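Local coordinates for protein racemase, putative (Roseobacter denitrificans, PDB 3TCS) that probably acts as a magnesium-dependent hydro-lyase or racemase of the mandelate racemase/muconate lactonizing enzyme family, at residues A27-T32 / F38-T43; V64-V69 / Q382-E387. All coordinates share one frame; numbering follows the deposited sequence.

In the fold
Interactions 1 and 2 share one four-stranded antiparallel sheet built from the N-terminal strands and the C-terminal strand 382-387, far from the magnesium and d-alanine sites of the barrel. Interaction 1 is the hairpin of two inner strands, a largely buried contact built on main-chain hydrogen bonds and one salt bridge. Interaction 2, partly buried, sets helix 58-73 against 382-387, the edge strand within the chain, and relies almost wholly on the side chain of H66. Strand 25-32 lies between strands 37-43 and 382-387 and links the two: E29 reaches Y383 on the face that carries the salt bridge, whereas T30 meets H66 on the face covered by the helix.

Interaction 1: A27-T32 / F38-T43; sequences AIETFT and FVRVTT
Strands 27-32 and 38-43 run antiparallel, 161° between their directions, and A27, E29 and F31 form hydrogen-bonded pairs with T42, R40 and F38, two main-chain bonds to each pair. E29 and R40 lie side by side on the same face, and the guanidinium takes the carboxylate side-on: R40 NE meets E29 OE1 at 2.9 Å and R40 NH2 meets E29 OE2 at 3.1 Å. The two planes are 33° apart; NE comes to OE1 from above the carboxylate plane, while OE1 lies near the guanidinium plane. A bend at chi3 (66°) in R40 turns its otherwise extended chain back over the neighbouring strand. F31 stands nearly perpendicular to the guanidinium, its CZ 3.8 Å from R40 NH2 and over one guanidinium face, so the ring's edge is what touches. A water joins E29 OE1, R40 O and T42 OG1. T42 OG1 also bonds Q48, and E29 OE2 has a second partner in Y383 of the next strand. On the other face, I28 CG2 packs 3.9 Å from V39 CG1, and T30 CG2 lies alongside V39 CG2; L65 of helix 58-73 touches I28. The hairpin thus keeps mostly aliphatic groups on the I28-T30-V39-V41 face, where T30 OG1 bonds H66, and its salt bridge, beside the F31 and F38 rings, on the other, where arginine, water and the tyrosine hydroxyl share the buried carboxylate and probably favour its ionised form.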
ATOM      1  N   ALA B  27      15.269  -4.552 -21.744  1.00 14.39           N
ATOM      2  CA  ALA B  27      13.821  -4.615 -21.872  1.00 12.34           C
ATOM      3  C   ALA B  27      13.123  -5.406 -20.773  1.00 11.53           C
ATOM      4  O   ALA B  27      13.706  -6.302 -20.157  1.00 11.47           O
ATOM      5  CB  ALA B  27      13.459  -5.215 -23.218  1.00 12.50           C
ATOM      6  N   ILE B  28      11.863  -5.053 -20.549  1.00 10.98           N
ATOM      7  CA  ILE B  28      11.007  -5.720 -19.576  1.00 11.47           C
ATOM      8  C   ILE B  28       9.662  -5.889 -20.265  1.00 10.83           C
ATOM      9  O   ILE B  28       9.045  -4.907 -20.686  1.00 11.99           O
ATOM     10  CB  ILE B  28      10.810  -4.886 -18.297  1.00 10.96           C
ATOM     11  CG1 ILE B  28      12.158  -4.650 -17.618  1.00 13.20           C
ATOM     12  CG2 ILE B  28       9.874  -5.628 -17.339  1.00 13.13           C
ATOM     13  CD1 ILE B  28      12.097  -3.686 -16.459  1.00 12.86           C
ATOM     14  N   GLU B  29       9.229  -7.138 -20.399  1.00  9.54           N
ATOM     15  CA  GLU B  29       7.961  -7.462 -21.048  1.00  9.39           C
ATOM     16  C   GLU B  29       7.052  -8.223 -20.096  1.00  9.18           C
ATOM     17  O   GLU B  29       7.531  -8.976 -19.256  1.00  9.75           O
ATOM     18  CB  GLU B  29       8.208  -8.353 -22.261  1.00  9.70           C
ATOM     19  CG  GLU B  29       9.079  -7.738 -23.334  1.00 11.29           C
ATOM     20  CD  GLU B  29       9.663  -8.786 -24.254  1.00 12.97           C
ATOM     21  OE1 GLU B  29      10.629  -9.463 -23.844  1.00 15.12           O
ATOM     22  OE2 GLU B  29       9.147  -8.944 -25.381  1.00 12.93           O
ATOM     23  N   THR B  30       5.747  -8.032 -20.237  1.00  8.25           N
ATOM     24  CA  THR B  30       4.786  -8.749 -19.408  1.00  8.79           C
ATOM     25  C   THR B  30       3.764  -9.432 -20.314  1.00  9.32           C
ATOM     26  O   THR B  30       3.424  -8.924 -21.382  1.00  7.25           O
ATOM     27  CB  THR B  30       4.045  -7.814 -18.421  1.00  9.44           C
ATOM     28  OG1 THR B  30       3.520  -6.687 -19.128  1.00 12.14           O
ATOM     29  CG2 THR B  30       4.986  -7.327 -17.327  1.00  8.15           C
ATOM     30  N   PHE B  31       3.300 -10.596 -19.874  1.00  8.12           N
ATOM     31  CA  PHE B  31       2.318 -11.408 -20.587  1.00  9.03           C
ATOM     32  C   PHE B  31       1.330 -11.732 -19.476  1.00  9.96           C
ATOM     33  O   PHE B  31       1.650 -12.491 -18.563  1.00  9.19           O
ATOM     34  CB  PHE B  31       2.999 -12.675 -21.101  1.00  8.02           C
ATOM     35  CG  PHE B  31       4.230 -12.402 -21.919  1.00  9.30           C
ATOM     36  CD1 PHE B  31       4.169 -12.381 -23.310  1.00  8.65           C
ATOM     37  CD2 PHE B  31       5.448 -12.140 -21.296  1.00  7.64           C
ATOM     38  CE1 PHE B  31       5.303 -12.104 -24.069  1.00  9.57           C
ATOM     39  CE2 PHE B  31       6.586 -11.861 -22.042  1.00  9.24           C
ATOM     40  CZ  PHE B  31       6.516 -11.841 -23.435  1.00  9.81           C
ATOM     41  N   THR B  32       0.125 -11.177 -19.554  1.00  8.75           N
ATOM     42  CA  THR B  32      -0.814 -11.357 -18.459  1.00 10.00           C
ATOM     43  C   THR B  32      -2.288 -11.502 -18.810  1.00  9.89           C
ATOM     44  O   THR B  32      -2.713 -11.226 -19.935  1.00  9.68           O
ATOM     45  CB  THR B  32      -0.709 -10.123 -17.529  1.00  9.38           C
ATOM     46  OG1 THR B  32      -1.394 -10.356 -16.295  1.00 10.93           O
ATOM     47  CG2 THR B  32      -1.345  -8.917 -18.215  1.00  7.63           C
ATOM     48  N   PHE B  38       3.197 -13.003 -16.279  1.00  8.18           N
ATOM     49  CA  PHE B  38       4.607 -13.372 -16.263  1.00  8.59           C
ATOM     50  C   PHE B  38       5.461 -12.240 -16.809  1.00  9.16           C
ATOM     51  O   PHE B  38       5.002 -11.434 -17.622  1.00  9.74           O
ATOM     52  CB  PHE B  38       4.817 -14.649 -17.077  1.00  9.28           C
ATOM     53  CG  PHE B  38       4.095 -15.840 -16.514  1.00  8.17           C
ATOM     54  CD1 PHE B  38       4.524 -16.429 -15.327  1.00  9.42           C
ATOM     55  CD2 PHE B  38       2.961 -16.341 -17.141  1.00  9.23           C
ATOM     56  CE1 PHE B  38       3.832 -17.501 -14.767  1.00  8.53           C
ATOM     57  CE2 PHE B  38       2.256 -17.419 -16.588  1.00  9.26           C
ATOM     58  CZ  PHE B  38       2.695 -17.998 -15.399  1.00  8.74           C
ATOM     59  N   VAL B  39       6.706 -12.184 -16.356  1.00  8.66           N
ATOM     60  CA  VAL B  39       7.622 -11.137 -16.776  1.00  8.74           C
ATOM     61  C   VAL B  39       8.875 -11.713 -17.411  1.00  8.84           C
ATOM     62  O   VAL B  39       9.443 -12.676 -16.911  1.00  8.82           O
ATOM     63  CB  VAL B  39       8.060 -10.278 -15.569  1.00  9.87           C
ATOM     64  CG1 VAL B  39       8.970  -9.140 -16.031  1.00 10.04           C
ATOM     65  CG2 VAL B  39       6.832  -9.737 -14.840  1.00 10.71           C
ATOM     66  N   ARG B  40       9.305 -11.128 -18.521  1.00  9.03           N
ATOM     67  CA  ARG B  40      10.532 -11.575 -19.152  1.00  6.74           C
ATOM     68  C   ARG B  40      11.459 -10.374 -19.214  1.00  7.52           C
ATOM     69  O   ARG B  40      11.059  -9.304 -19.674  1.00  7.93           O
ATOM     70  CB  ARG B  40      10.283 -12.106 -20.572  1.00  8.31           C
ATOM     71  CG  ARG B  40      11.575 -12.518 -21.276  1.00  8.59           C
ATOM     72  CD  ARG B  40      11.318 -13.247 -22.595  1.00 10.63           C
ATOM     73  NE  ARG B  40      10.691 -12.385 -23.591  1.00 10.62           N
ATOM     74  CZ  ARG B  40      10.231 -12.814 -24.763  1.00 13.16           C
ATOM     75  NH1 ARG B  40      10.332 -14.097 -25.083  1.00 10.62           N
ATOM     76  NH2 ARG B  40       9.666 -11.965 -25.611  1.00 11.49           N
ATOM     77  N   VAL B  41      12.682 -10.530 -18.720  1.00  8.58           N
ATOM     78  CA  VAL B  41      13.643  -9.438 -18.773  1.00  9.93           C
ATOM     79  C   VAL B  41      14.742  -9.824 -19.748  1.00 12.06           C
ATOM     80  O   VAL B  41      15.067 -11.003 -19.893  1.00 11.10           O
ATOM     81  CB  VAL B  41      14.269  -9.127 -17.393  1.00 10.14           C
ATOM     82  CG1 VAL B  41      13.184  -8.628 -16.431  1.00  9.41           C
ATOM     83  CG2 VAL B  41      14.969 -10.360 -16.833  1.00 10.89           C
ATOM     84  N   THR B  42      15.301  -8.822 -20.420  1.00 11.34           N
ATOM     85  CA  THR B  42      16.364  -9.039 -21.390  1.00 12.95           C
ATOM     86  C   THR B  42      17.510  -8.073 -21.120  1.00 13.50           C
ATOM     87  O   THR B  42      17.295  -6.865 -21.036  1.00 15.25           O
ATOM     88  CB  THR B  42      15.864  -8.784 -22.832  1.00 13.51           C
ATOM     89  OG1 THR B  42      14.703  -9.582 -23.089  1.00 14.17           O
ATOM     90  CG2 THR B  42      16.952  -9.138 -23.838  1.00 14.40           C
ATOM     91  N   THR B  43      18.721  -8.596 -20.970  1.00 14.56           N
ATOM     92  CA  THR B  43      19.870  -7.729 -20.742  1.00 16.41           C
ATOM     93  C   THR B  43      20.401  -7.284 -22.106  1.00 16.52           C
ATOM     94  O   THR B  43      19.961  -7.788 -23.141  1.00 15.59           O
ATOM     95  CB  THR B  43      20.974  -8.446 -19.930  1.00 17.64           C
ATOM     96  OG1 THR B  43      21.196  -9.752 -20.462  1.00 20.37           O
ATOM     97  CG2 THR B  43      20.565  -8.566 -18.474  1.00 19.94           C
TER
HETATM   98  O   HOH W   1      12.313  -8.494 -22.013  1.00 12.73           O

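Interaction 2: V64-V69 / Q382-E387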
ATOM      1  N   VAL B  64       0.987  -1.217 -13.566  1.00  8.38           N
ATOM      2  CA  VAL B  64       1.800  -0.513 -12.578  1.00  8.11           C
ATOM      3  C   VAL B  64       3.283  -0.781 -12.825  1.00  8.26           C
ATOM      4  O   VAL B  64       4.124   0.112 -12.684  1.00  7.77           O
ATOM      5  CB  VAL B  64       1.425  -0.956 -11.135  1.00  7.67           C
ATOM      6  CG1 VAL B  64       2.451  -0.439 -10.129  1.00  8.41           C
ATOM      7  CG2 VAL B  64       0.044  -0.423 -10.783  1.00  8.39           C
ATOM      8  N   LEU B  65       3.606  -2.010 -13.210  1.00  8.19           N
ATOM      9  CA  LEU B  65       4.997  -2.367 -13.464  1.00  8.78           C
ATOM     10  C   LEU B  65       5.625  -1.483 -14.541  1.00  8.93           C
ATOM     11  O   LEU B  65       6.723  -0.955 -14.362  1.00 10.76           O
ATOM     12  CB  LEU B  65       5.099  -3.841 -13.874  1.00  7.94           C
ATOM     13  CG  LEU B  65       6.501  -4.458 -13.995  1.00  9.98           C
ATOM     14  CD1 LEU B  65       6.396  -5.977 -13.906  1.00  9.25           C
ATOM     15  CD2 LEU B  65       7.164  -4.040 -15.306  1.00 11.63           C
ATOM     16  N   HIS B  66       4.933  -1.313 -15.660  1.00  8.05           N
ATOM     17  CA  HIS B  66       5.470  -0.497 -16.748  1.00  7.75           C
ATOM     18  C   HIS B  66       5.436   0.994 -16.443  1.00  8.95           C
ATOM     19  O   HIS B  66       6.305   1.752 -16.876  1.00 10.33           O
ATOM     20  CB  HIS B  66       4.698  -0.778 -18.032  1.00  8.33           C
ATOM     21  CG  HIS B  66       4.947  -2.144 -18.592  1.00  8.74           C
ATOM     22  ND1 HIS B  66       6.104  -2.473 -19.262  1.00  9.33           N
ATOM     23  CD2 HIS B  66       4.202  -3.275 -18.548  1.00  8.95           C
ATOM     24  CE1 HIS B  66       6.064  -3.748 -19.607  1.00  8.83           C
ATOM     25  NE2 HIS B  66       4.920  -4.257 -19.186  1.00  8.48           N
ATOM     26  N   ARG B  67       4.432   1.409 -15.686  1.00  8.51           N
ATOM     27  CA  ARG B  67       4.276   2.813 -15.343  1.00  9.56           C
ATOM     28  C   ARG B  67       5.209   3.265 -14.226  1.00 11.03           C
ATOM     29  O   ARG B  67       5.768   4.366 -14.279  1.00  8.98           O
ATOM     30  CB  ARG B  67       2.832   3.080 -14.913  1.00  9.18           C
ATOM     31  CG  ARG B  67       2.488   4.550 -14.664  1.00 11.86           C
ATOM     32  CD  ARG B  67       2.315   5.296 -15.983  1.00 11.20           C
ATOM     33  NE  ARG B  67       1.178   4.777 -16.738  1.00 12.96           N
ATOM     34  CZ  ARG B  67      -0.091   5.092 -16.494  1.00 13.23           C
ATOM     35  NH1 ARG B  67      -0.395   5.937 -15.518  1.00 12.77           N
ATOM     36  NH2 ARG B  67      -1.060   4.551 -17.219  1.00 13.53           N
ATOM     37  N   GLN B  68       5.399   2.410 -13.227  1.00  9.43           N
ATOM     38  CA  GLN B  68       6.191   2.799 -12.068  1.00 10.26           C
ATOM     39  C   GLN B  68       7.431   2.007 -11.691  1.00 10.49           C
ATOM     40  O   GLN B  68       8.149   2.401 -10.774  1.00 10.25           O
ATOM     41  CB  GLN B  68       5.254   2.868 -10.862  1.00 10.10           C
ATOM     42  CG  GLN B  68       4.138   3.891 -11.036  1.00 11.23           C
ATOM     43  CD  GLN B  68       3.056   3.759  -9.980  1.00 10.77           C
ATOM     44  OE1 GLN B  68       2.125   2.971 -10.127  1.00 12.20           O
ATOM     45  NE2 GLN B  68       3.185   4.520  -8.905  1.00 12.53           N
ATOM     46  N   VAL B  69       7.690   0.891 -12.360  1.00  9.35           N
ATOM     47  CA  VAL B  69       8.879   0.115 -12.025  1.00  9.61           C
ATOM     48  C   VAL B  69       9.907   0.125 -13.154  1.00  9.55           C
ATOM     49  O   VAL B  69      11.067   0.493 -12.949  1.00 10.11           O
ATOM     50  CB  VAL B  69       8.516  -1.348 -11.687  1.00  9.71           C
ATOM     51  CG1 VAL B  69       9.772  -2.113 -11.277  1.00 10.21           C
ATOM     52  CG2 VAL B  69       7.495  -1.379 -10.561  1.00  8.69           C
ATOM     53  N   GLN B 382      -2.118 -10.839 -22.631  1.00 10.70           N
ATOM     54  CA  GLN B 382      -2.060  -9.431 -22.984  1.00 11.80           C
ATOM     55  C   GLN B 382      -0.594  -9.052 -22.842  1.00 10.97           C
ATOM     56  O   GLN B 382      -0.003  -9.157 -21.758  1.00  8.70           O
ATOM     57  CB  GLN B 382      -2.907  -8.586 -22.039  1.00 12.94           C
ATOM     58  CG  GLN B 382      -2.975  -7.135 -22.473  1.00 21.73           C
ATOM     59  CD  GLN B 382      -3.806  -6.287 -21.541  1.00 25.85           C
ATOM     60  OE1 GLN B 382      -4.955  -6.622 -21.234  1.00 28.36           O
ATOM     61  NE2 GLN B 382      -3.235  -5.178 -21.083  1.00 29.47           N
ATOM     62  N   TYR B 383      -0.009  -8.612 -23.948  1.00  8.63           N
ATOM     63  CA  TYR B 383       1.400  -8.256 -23.998  1.00  8.92           C
ATOM     64  C   TYR B 383       1.673  -6.767 -23.829  1.00  9.53           C
ATOM     65  O   TYR B 383       0.920  -5.935 -24.320  1.00  9.31           O
ATOM     66  CB  TYR B 383       1.969  -8.711 -25.345  1.00  8.23           C
ATOM     67  CG  TYR B 383       3.412  -8.343 -25.596  1.00  8.05           C
ATOM     68  CD1 TYR B 383       4.453  -9.054 -24.995  1.00  8.36           C
ATOM     69  CD2 TYR B 383       3.744  -7.309 -26.473  1.00  9.64           C
ATOM     70  CE1 TYR B 383       5.786  -8.748 -25.274  1.00  8.80           C
ATOM     71  CE2 TYR B 383       5.074  -6.995 -26.755  1.00  9.30           C
ATOM     72  CZ  TYR B 383       6.087  -7.720 -26.156  1.00  8.89           C
ATOM     73  OH  TYR B 383       7.403  -7.429 -26.453  1.00 10.49           O
ATOM     74  N   GLN B 384       2.756  -6.441 -23.134  1.00  9.38           N
ATOM     75  CA  GLN B 384       3.166  -5.047 -22.961  1.00  9.15           C
ATOM     76  C   GLN B 384       4.670  -5.037 -22.746  1.00 11.04           C
ATOM     77  O   GLN B 384       5.208  -5.889 -22.042  1.00 10.52           O
ATOM     78  CB  GLN B 384       2.468  -4.384 -21.768  1.00  8.78           C
ATOM     79  CG  GLN B 384       2.776  -2.885 -21.687  1.00 10.32           C
ATOM     80  CD  GLN B 384       1.954  -2.151 -20.649  1.00 10.39           C
ATOM     81  OE1 GLN B 384       0.992  -2.691 -20.099  1.00 11.61           O
ATOM     82  NE2 GLN B 384       2.322  -0.899 -20.385  1.00 10.63           N
ATOM     83  N   SER B 385       5.364  -4.092 -23.365  1.00 11.68           N
ATOM     84  CA  SER B 385       6.806  -4.042 -23.199  1.00 13.63           C
ATOM     85  C   SER B 385       7.325  -2.638 -22.953  1.00 13.76           C
ATOM     86  O   SER B 385       6.702  -1.647 -23.334  1.00 14.59           O
ATOM     87  CB  SER B 385       7.500  -4.621 -24.434  1.00 15.36           C
ATOM     88  OG  SER B 385       7.264  -3.798 -25.558  1.00 21.28           O
ATOM     89  N   SER B 386       8.474  -2.575 -22.297  1.00 13.95           N
ATOM     90  CA  SER B 386       9.152  -1.323 -22.003  1.00 15.02           C
ATOM     91  C   SER B 386      10.610  -1.586 -22.328  1.00 15.78           C
ATOM     92  O   SER B 386      11.167  -2.586 -21.886  1.00 13.08           O
ATOM     93  CB  SER B 386       9.013  -0.962 -20.523  1.00 14.17           C
ATOM     94  OG  SER B 386       7.684  -0.595 -20.208  1.00 13.66           O
ATOM     95  N   GLU B 387      11.230  -0.705 -23.103  1.00 17.19           N
ATOM     96  CA  GLU B 387      12.632  -0.891 -23.450  1.00 21.75           C
ATOM     97  C   GLU B 387      13.351   0.436 -23.620  1.00 23.45           C
ATOM     98  O   GLU B 387      12.718   1.485 -23.708  1.00 23.13           O
ATOM     99  CB  GLU B 387      12.747  -1.717 -24.734  1.00 23.34           C
ATOM    100  CG  GLU B 387      12.108  -1.083 -25.948  1.00 28.54           C
ATOM    101  CD  GLU B 387      12.061  -2.035 -27.131  1.00 33.14           C
ATOM    102  OE1 GLU B 387      13.131  -2.550 -27.522  1.00 34.78           O
ATOM    103  OE2 GLU B 387      10.955  -2.268 -27.666  1.00 35.37           O
TER
HETATM  104  O   HOH W   2       7.683   1.879 -19.196  1.00 19.08           O
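H66 lays one face of its imidazole against the side chain of Q384, which comes from the opposite direction with its amide stacked on the ring, the planes 14° apart. Q384 CG sits 3.6 Å from the centroid of the H66 ring, a CH-pi contact over the face, and Q384 CD lies 3.3 Å from H66 CD2. With CG anti to the backbone N (chi1 -173°) and the chain extended beyond it, Q384 carries its amide across the ring until NE2 is 3.3 Å from H66 CB. L65 CD2 lies over the other face of the imidazole. At the ring edge, H66 ND1 and S386 OG share a hydrogen bond of 2.6 Å whose donor may be either. S386 OG also meets a water that donates to H66 O at 2.7 Å, so this hydroxyl is tied to the histidine through both ring and backbone. The other ring nitrogen, NE2, bonds T30 OG1. A leucine in place of H66 would probably leave S386 and T30 without their ring partners and Q384 without a flat surface to stack on. Strand 382-387 pairs with 25-32 at the margin of the sheet, and segment 64-69 of helix 58-73 runs 16° from strand 382-387, their axes 9.1 Å apart at the closest; L65 fills in toward I28 and helix 98-119, while R67 makes a salt bridge with D59 of the second subunit.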